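Local structure of glycosyl hydrolases family 31 family protein (Aspergillus niger, 6DRU) at residues L617-L631 with Y665-W677. The protein releases alpha-xylose from the non-reducing terminal glucose of xyloglucan oligosaccharides, as an alpha-xylosidase of glycosyl hydrolase family 31. Sequence-based numbering, arbitrary orientation.
Sequences LYMDFEKTDPKISQL and YLPQTGQNNTKPW
P667 sets CB over one face of the F621 ring, toward its rim, as a CH-pi contact 3.8 Å from the ring centroid. Proline's compact ring, fixed to the backbone, presents aliphatic C-H to the aromatic face; D620 CB covers the opposite face. F621 CZ meets the indole edge 3.7 Å from W677 CH2, an oblique pair with planes 65° apart. Tryptophan suits because its ring N-H can meet a backbone carbonyl while its far edge touches F621: W677 NE1 donates to P667 O at 2.9 Å, in the carbonyl plane. Within the C-terminal domain of this family 31 enzyme, the contact joins the turn between helices 618-621 and 628-633 to the loop leaving strand 661-666. The T624 methyl, CG2, is small enough to sit against Q668 O and G670 N; at G670's backbone angles a CB would press on T669 O. D625 stands ahead of the turn into the second helix: with CG anti to the backbone N (chi1 -161°), its two oxygens serve separately, OD1 capping K627 N and OD2 accepting Q668 N. Y665 OH approaches OD2 too closely to be trusted, leaving that bond, and a weak one from K627 NZ to Y665 OH, less sure; K627 NZ also bonds G689 O.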
loop_
_atom_site.group_PDB
_atom_site.type_symbol
_atom_site.label_atom_id
_atom_site.label_comp_id
_atom_site.label_asym_id
_atom_site.label_seq_id
_atom_site.Cartn_x
_atom_site.Cartn_y
_atom_site.Cartn_z
ATOM N N LEU A 617 -45.036 3.808 9.349
ATOM C CA LEU A 617 -46.098 3.701 10.345
ATOM C C LEU A 617 -45.588 3.781 11.779
ATOM O O LEU A 617 -46.370 4.108 12.676
ATOM C CB LEU A 617 -46.876 2.397 10.150
ATOM C CG LEU A 617 -47.651 2.282 8.835
ATOM C CD1 LEU A 617 -48.453 0.991 8.791
ATOM C CD2 LEU A 617 -48.556 3.490 8.637
ATOM N N TYR A 618 -44.306 3.498 12.023
ATOM C CA TYR A 618 -43.807 3.555 13.392
ATOM C C TYR A 618 -43.714 4.981 13.917
ATOM O O TYR A 618 -43.690 5.180 15.136
ATOM C CB TYR A 618 -42.441 2.866 13.500
ATOM C CG TYR A 618 -41.351 3.440 12.617
ATOM C CD1 TYR A 618 -40.702 4.622 12.954
ATOM C CD2 TYR A 618 -40.952 2.784 11.459
ATOM C CE1 TYR A 618 -39.704 5.144 12.156
ATOM C CE2 TYR A 618 -39.949 3.297 10.656
ATOM C CZ TYR A 618 -39.331 4.479 11.009
ATOM O OH TYR A 618 -38.335 4.999 10.215
ATOM N N MET A 619 -43.672 5.979 13.032
ATOM C CA MET A 619 -43.506 7.351 13.493
ATOM C C MET A 619 -44.783 7.906 14.109
ATOM O O MET A 619 -44.720 8.822 14.937
ATOM C CB MET A 619 -43.047 8.241 12.341
ATOM C CG MET A 619 -41.594 8.040 11.961
ATOM S SD MET A 619 -40.907 9.477 11.126
ATOM C CE MET A 619 -42.039 9.588 9.763
ATOM N N ASP A 620 -45.944 7.379 13.718
ATOM C CA ASP A 620 -47.216 7.893 14.204
ATOM C C ASP A 620 -47.999 6.921 15.075
ATOM O O ASP A 620 -48.882 7.364 15.816
ATOM C CB ASP A 620 -48.107 8.312 13.024
ATOM C CG ASP A 620 -47.737 9.673 12.464
ATOM O OD1 ASP A 620 -47.324 10.551 13.253
ATOM O OD2 ASP A 620 -47.868 9.867 11.236
ATOM N N PHE A 621 -47.700 5.619 15.022
ATOM C CA PHE A 621 -48.526 4.641 15.721
ATOM C C PHE A 621 -47.712 3.607 16.491
ATOM O O PHE A 621 -48.249 2.550 16.841
ATOM C CB PHE A 621 -49.468 3.927 14.743
ATOM C CG PHE A 621 -50.218 4.852 13.825
ATOM C CD1 PHE A 621 -51.241 5.652 14.308
ATOM C CD2 PHE A 621 -49.914 4.908 12.474
ATOM C CE1 PHE A 621 -51.936 6.502 13.464
ATOM C CE2 PHE A 621 -50.610 5.756 11.624
ATOM C CZ PHE A 621 -51.621 6.553 12.122
ATOM N N GLU A 622 -46.430 3.864 16.762
ATOM C CA GLU A 622 -45.701 2.951 17.640
ATOM C C GLU A 622 -46.121 3.142 19.090
ATOM O O GLU A 622 -46.303 2.165 19.824
ATOM C CB GLU A 622 -44.192 3.138 17.506
ATOM C CG GLU A 622 -43.411 1.987 18.133
ATOM C CD GLU A 622 -41.955 2.316 18.384
ATOM O OE1 GLU A 622 -41.677 3.108 19.310
ATOM O OE2 GLU A 622 -41.088 1.776 17.665
ATOM N N LYS A 623 -46.269 4.399 19.521
ATOM C CA LYS A 623 -46.787 4.668 20.858
ATOM C C LYS A 623 -48.171 4.062 21.044
ATOM O O LYS A 623 -48.509 3.589 22.135
ATOM C CB LYS A 623 -46.843 6.176 21.104
ATOM C CG LYS A 623 -45.501 6.842 21.343
ATOM C CD LYS A 623 -45.622 8.353 21.180
ATOM C CE LYS A 623 -44.595 9.100 22.017
ATOM N NZ LYS A 623 -44.717 10.574 21.843
ATOM N N THR A 624 -48.987 4.068 19.991
ATOM C CA THR A 624 -50.378 3.615 20.099
ATOM C C THR A 624 -50.515 2.119 19.835
ATOM O O THR A 624 -50.749 1.334 20.759
ATOM C CB THR A 624 -51.272 4.397 19.143
ATOM O OG1 THR A 624 -51.207 5.789 19.460
ATOM C CG2 THR A 624 -52.687 3.926 19.327
ATOM N N ASP A 625 -50.397 1.721 18.576
ATOM C CA ASP A 625 -50.673 0.349 18.170
ATOM C C ASP A 625 -49.572 -0.588 18.641
ATOM O O ASP A 625 -48.434 -0.475 18.167
ATOM C CB ASP A 625 -50.819 0.272 16.651
ATOM C CG ASP A 625 -51.540 -0.978 16.200
ATOM O OD1 ASP A 625 -51.281 -2.056 16.778
ATOM O OD2 ASP A 625 -52.362 -0.885 15.262
ATOM N N PRO A 626 -49.854 -1.527 19.551
ATOM C CA PRO A 626 -48.794 -2.436 20.014
ATOM C C PRO A 626 -48.342 -3.421 18.956
ATOM O O PRO A 626 -47.202 -3.900 19.034
ATOM C CB PRO A 626 -49.444 -3.163 21.204
ATOM C CG PRO A 626 -50.688 -2.378 21.526
ATOM C CD PRO A 626 -51.131 -1.780 20.233
ATOM N N LYS A 627 -49.182 -3.737 17.971
ATOM C CA LYS A 627 -48.803 -4.714 16.959
ATOM C C LYS A 627 -47.863 -4.150 15.910
ATOM O O LYS A 627 -47.290 -4.930 15.145
ATOM C CB LYS A 627 -50.041 -5.268 16.246
ATOM C CG LYS A 627 -51.226 -5.492 17.155
ATOM C CD LYS A 627 -52.172 -6.522 16.561
ATOM C CE LYS A 627 -53.627 -6.105 16.709
ATOM N NZ LYS A 627 -53.932 -4.942 15.833
ATOM N N ILE A 628 -47.687 -2.827 15.853
ATOM C CA ILE A 628 -46.861 -2.245 14.802
ATOM C C ILE A 628 -45.387 -2.490 15.080
ATOM O O ILE A 628 -44.594 -2.662 14.146
ATOM C CB ILE A 628 -47.183 -0.746 14.642
ATOM C CG1 ILE A 628 -48.449 -0.573 13.800
ATOM C CG2 ILE A 628 -46.006 0.025 14.047
ATOM C CD1 ILE A 628 -48.654 0.826 13.268
ATOM N N SER A 629 -44.996 -2.535 16.356
ATOM C CA SER A 629 -43.599 -2.791 16.693
ATOM C C SER A 629 -43.098 -4.085 16.062
ATOM O O SER A 629 -41.967 -4.143 15.567
ATOM C CB SER A 629 -43.423 -2.838 18.209
ATOM O OG SER A 629 -42.087 -3.166 18.554
ATOM N N GLN A 630 -43.924 -5.135 16.063
ATOM C CA GLN A 630 -43.474 -6.398 15.489
ATOM C C GLN A 630 -43.628 -6.401 13.973
ATOM O O GLN A 630 -42.823 -7.026 13.272
ATOM C CB GLN A 630 -44.232 -7.571 16.122
ATOM C CG GLN A 630 -43.825 -8.964 15.619
ATOM C CD GLN A 630 -44.596 -9.461 14.395
ATOM O OE1 GLN A 630 -45.305 -8.707 13.725
ATOM N NE2 GLN A 630 -44.439 -10.744 14.093
ATOM N N LEU A 631 -44.649 -5.717 13.449
ATOM C CA LEU A 631 -44.833 -5.645 12.004
ATOM C C LEU A 631 -43.684 -4.926 11.311
ATOM O O LEU A 631 -43.445 -5.165 10.123
ATOM C CB LEU A 631 -46.151 -4.944 11.671
ATOM C CG LEU A 631 -47.441 -5.694 12.004
ATOM C CD1 LEU A 631 -48.633 -4.747 11.969
ATOM C CD2 LEU A 631 -47.641 -6.851 11.041
ATOM N N TYR A 665 -53.987 -2.580 6.324
ATOM C CA TYR A 665 -53.960 -2.556 7.780
ATOM C C TYR A 665 -54.153 -1.125 8.267
ATOM O O TYR A 665 -53.311 -0.257 8.013
ATOM C CB TYR A 665 -52.653 -3.125 8.329
ATOM C CG TYR A 665 -52.585 -3.029 9.834
ATOM C CD1 TYR A 665 -53.310 -3.902 10.633
ATOM C CD2 TYR A 665 -51.815 -2.057 10.458
ATOM C CE1 TYR A 665 -53.267 -3.818 12.006
ATOM C CE2 TYR A 665 -51.763 -1.965 11.835
ATOM C CZ TYR A 665 -52.493 -2.850 12.603
ATOM O OH TYR A 665 -52.452 -2.773 13.974
ATOM N N LEU A 666 -55.262 -0.882 8.964
ATOM C CA LEU A 666 -55.509 0.416 9.575
ATOM C C LEU A 666 -54.917 0.409 10.976
ATOM O O LEU A 666 -55.382 -0.363 11.829
ATOM C CB LEU A 666 -56.998 0.708 9.627
ATOM C CG LEU A 666 -57.691 0.680 8.268
ATOM C CD1 LEU A 666 -59.193 0.660 8.448
ATOM C CD2 LEU A 666 -57.262 1.869 7.424
ATOM N N PRO A 667 -53.899 1.218 11.260
ATOM C CA PRO A 667 -53.295 1.200 12.595
ATOM C C PRO A 667 -54.241 1.762 13.646
ATOM O O PRO A 667 -55.199 2.482 13.355
ATOM C CB PRO A 667 -52.051 2.085 12.439
ATOM C CG PRO A 667 -51.838 2.211 10.954
ATOM C CD PRO A 667 -53.199 2.137 10.350
ATOM N N GLN A 668 -53.945 1.418 14.896
ATOM C CA GLN A 668 -54.679 1.952 16.032
ATOM C C GLN A 668 -54.237 3.384 16.303
ATOM O O GLN A 668 -53.054 3.714 16.174
ATOM C CB GLN A 668 -54.442 1.081 17.267
ATOM C CG GLN A 668 -55.214 1.506 18.495
ATOM C CD GLN A 668 -56.540 0.792 18.609
ATOM O OE1 GLN A 668 -57.568 1.285 18.144
ATOM N NE2 GLN A 668 -56.527 -0.382 19.234
ATOM N N THR A 669 -55.195 4.243 16.657
ATOM C CA THR A 669 -54.913 5.645 16.936
ATOM C C THR A 669 -55.027 6.007 18.411
ATOM O O THR A 669 -54.566 7.086 18.802
ATOM C CB THR A 669 -55.841 6.560 16.126
ATOM O OG1 THR A 669 -57.208 6.289 16.474
ATOM C CG2 THR A 669 -55.640 6.334 14.636
ATOM N N GLY A 670 -55.618 5.145 19.237
ATOM C CA GLY A 670 -55.728 5.390 20.663
ATOM C C GLY A 670 -57.134 5.627 21.172
ATOM O O GLY A 670 -57.307 5.815 22.382
ATOM N N GLN A 671 -58.143 5.627 20.302
ATOM C CA GLN A 671 -59.537 5.791 20.713
ATOM C C GLN A 671 -60.350 4.638 20.134
ATOM O O GLN A 671 -60.656 4.626 18.937
ATOM C CB GLN A 671 -60.098 7.139 20.262
ATOM C CG GLN A 671 -59.353 8.360 20.787
ATOM C CD GLN A 671 -58.158 8.737 19.931
ATOM O OE1 GLN A 671 -57.667 7.933 19.139
ATOM N NE2 GLN A 671 -57.687 9.970 20.083
ATOM N N ASN A 672 -60.690 3.663 20.980
ATOM C CA ASN A 672 -61.387 2.472 20.509
ATOM C C ASN A 672 -62.874 2.713 20.309
ATOM O O ASN A 672 -63.535 1.904 19.649
ATOM C CB ASN A 672 -61.186 1.303 21.479
ATOM C CG ASN A 672 -59.760 0.794 21.492
ATOM O OD1 ASN A 672 -58.917 1.254 20.723
ATOM N ND2 ASN A 672 -59.486 -0.175 22.359
ATOM N N ASN A 673 -63.411 3.798 20.862
ATOM C CA ASN A 673 -64.835 4.090 20.777
ATOM C C ASN A 673 -65.216 4.829 19.501
ATOM O O ASN A 673 -66.381 5.221 19.357
ATOM C CB ASN A 673 -65.264 4.926 21.986
ATOM C CG ASN A 673 -64.700 4.401 23.291
ATOM O OD1 ASN A 673 -64.533 3.195 23.469
ATOM N ND2 ASN A 673 -64.402 5.310 24.213
ATOM N N THR A 674 -64.283 5.025 18.572
ATOM C CA THR A 674 -64.547 5.779 17.355
ATOM C C THR A 674 -64.151 4.950 16.140
ATOM O O THR A 674 -63.655 3.825 16.252
ATOM C CB THR A 674 -63.798 7.120 17.357
ATOM O OG1 THR A 674 -64.122 7.853 16.168
ATOM C CG2 THR A 674 -62.297 6.892 17.403
ATOM N N LYS A 675 -64.389 5.528 14.963
ATOM C CA LYS A 675 -63.983 4.957 13.681
ATOM C C LYS A 675 -63.292 6.082 12.922
ATOM O O LYS A 675 -63.938 6.835 12.179
ATOM C CB LYS A 675 -65.186 4.395 12.926
ATOM C CG LYS A 675 -65.882 3.261 13.674
ATOM C CD LYS A 675 -67.257 2.951 13.104
ATOM C CE LYS A 675 -67.176 2.208 11.786
ATOM N NZ LYS A 675 -68.533 1.954 11.223
ATOM N N PRO A 676 -61.976 6.232 13.083
ATOM C CA PRO A 676 -61.309 7.441 12.585
ATOM C C PRO A 676 -60.901 7.369 11.121
ATOM O O PRO A 676 -60.670 8.407 10.493
ATOM C CB PRO A 676 -60.078 7.563 13.498
ATOM C CG PRO A 676 -60.048 6.288 14.350
ATOM C CD PRO A 676 -61.032 5.332 13.762
ATOM N N TRP A 677 -60.814 6.164 10.566
ATOM C CA TRP A 677 -60.326 5.976 9.205
ATOM C C TRP A 677 -61.498 6.023 8.230
ATOM O O TRP A 677 -62.424 5.210 8.326
ATOM C CB TRP A 677 -59.569 4.654 9.074
ATOM C CG TRP A 677 -58.335 4.584 9.922
ATOM C CD1 TRP A 677 -58.153 3.831 11.044
ATOM C CD2 TRP A 677 -57.108 5.296 9.714
ATOM N NE1 TRP A 677 -56.890 4.029 11.547
ATOM C CE2 TRP A 677 -56.228 4.924 10.749
ATOM C CE3 TRP A 677 -56.669 6.212 8.751
ATOM C CZ2 TRP A 677 -54.934 5.436 10.851
ATOM C CZ3 TRP A 677 -55.383 6.717 8.852
ATOM C CH2 TRP A 677 -54.533 6.330 9.897
#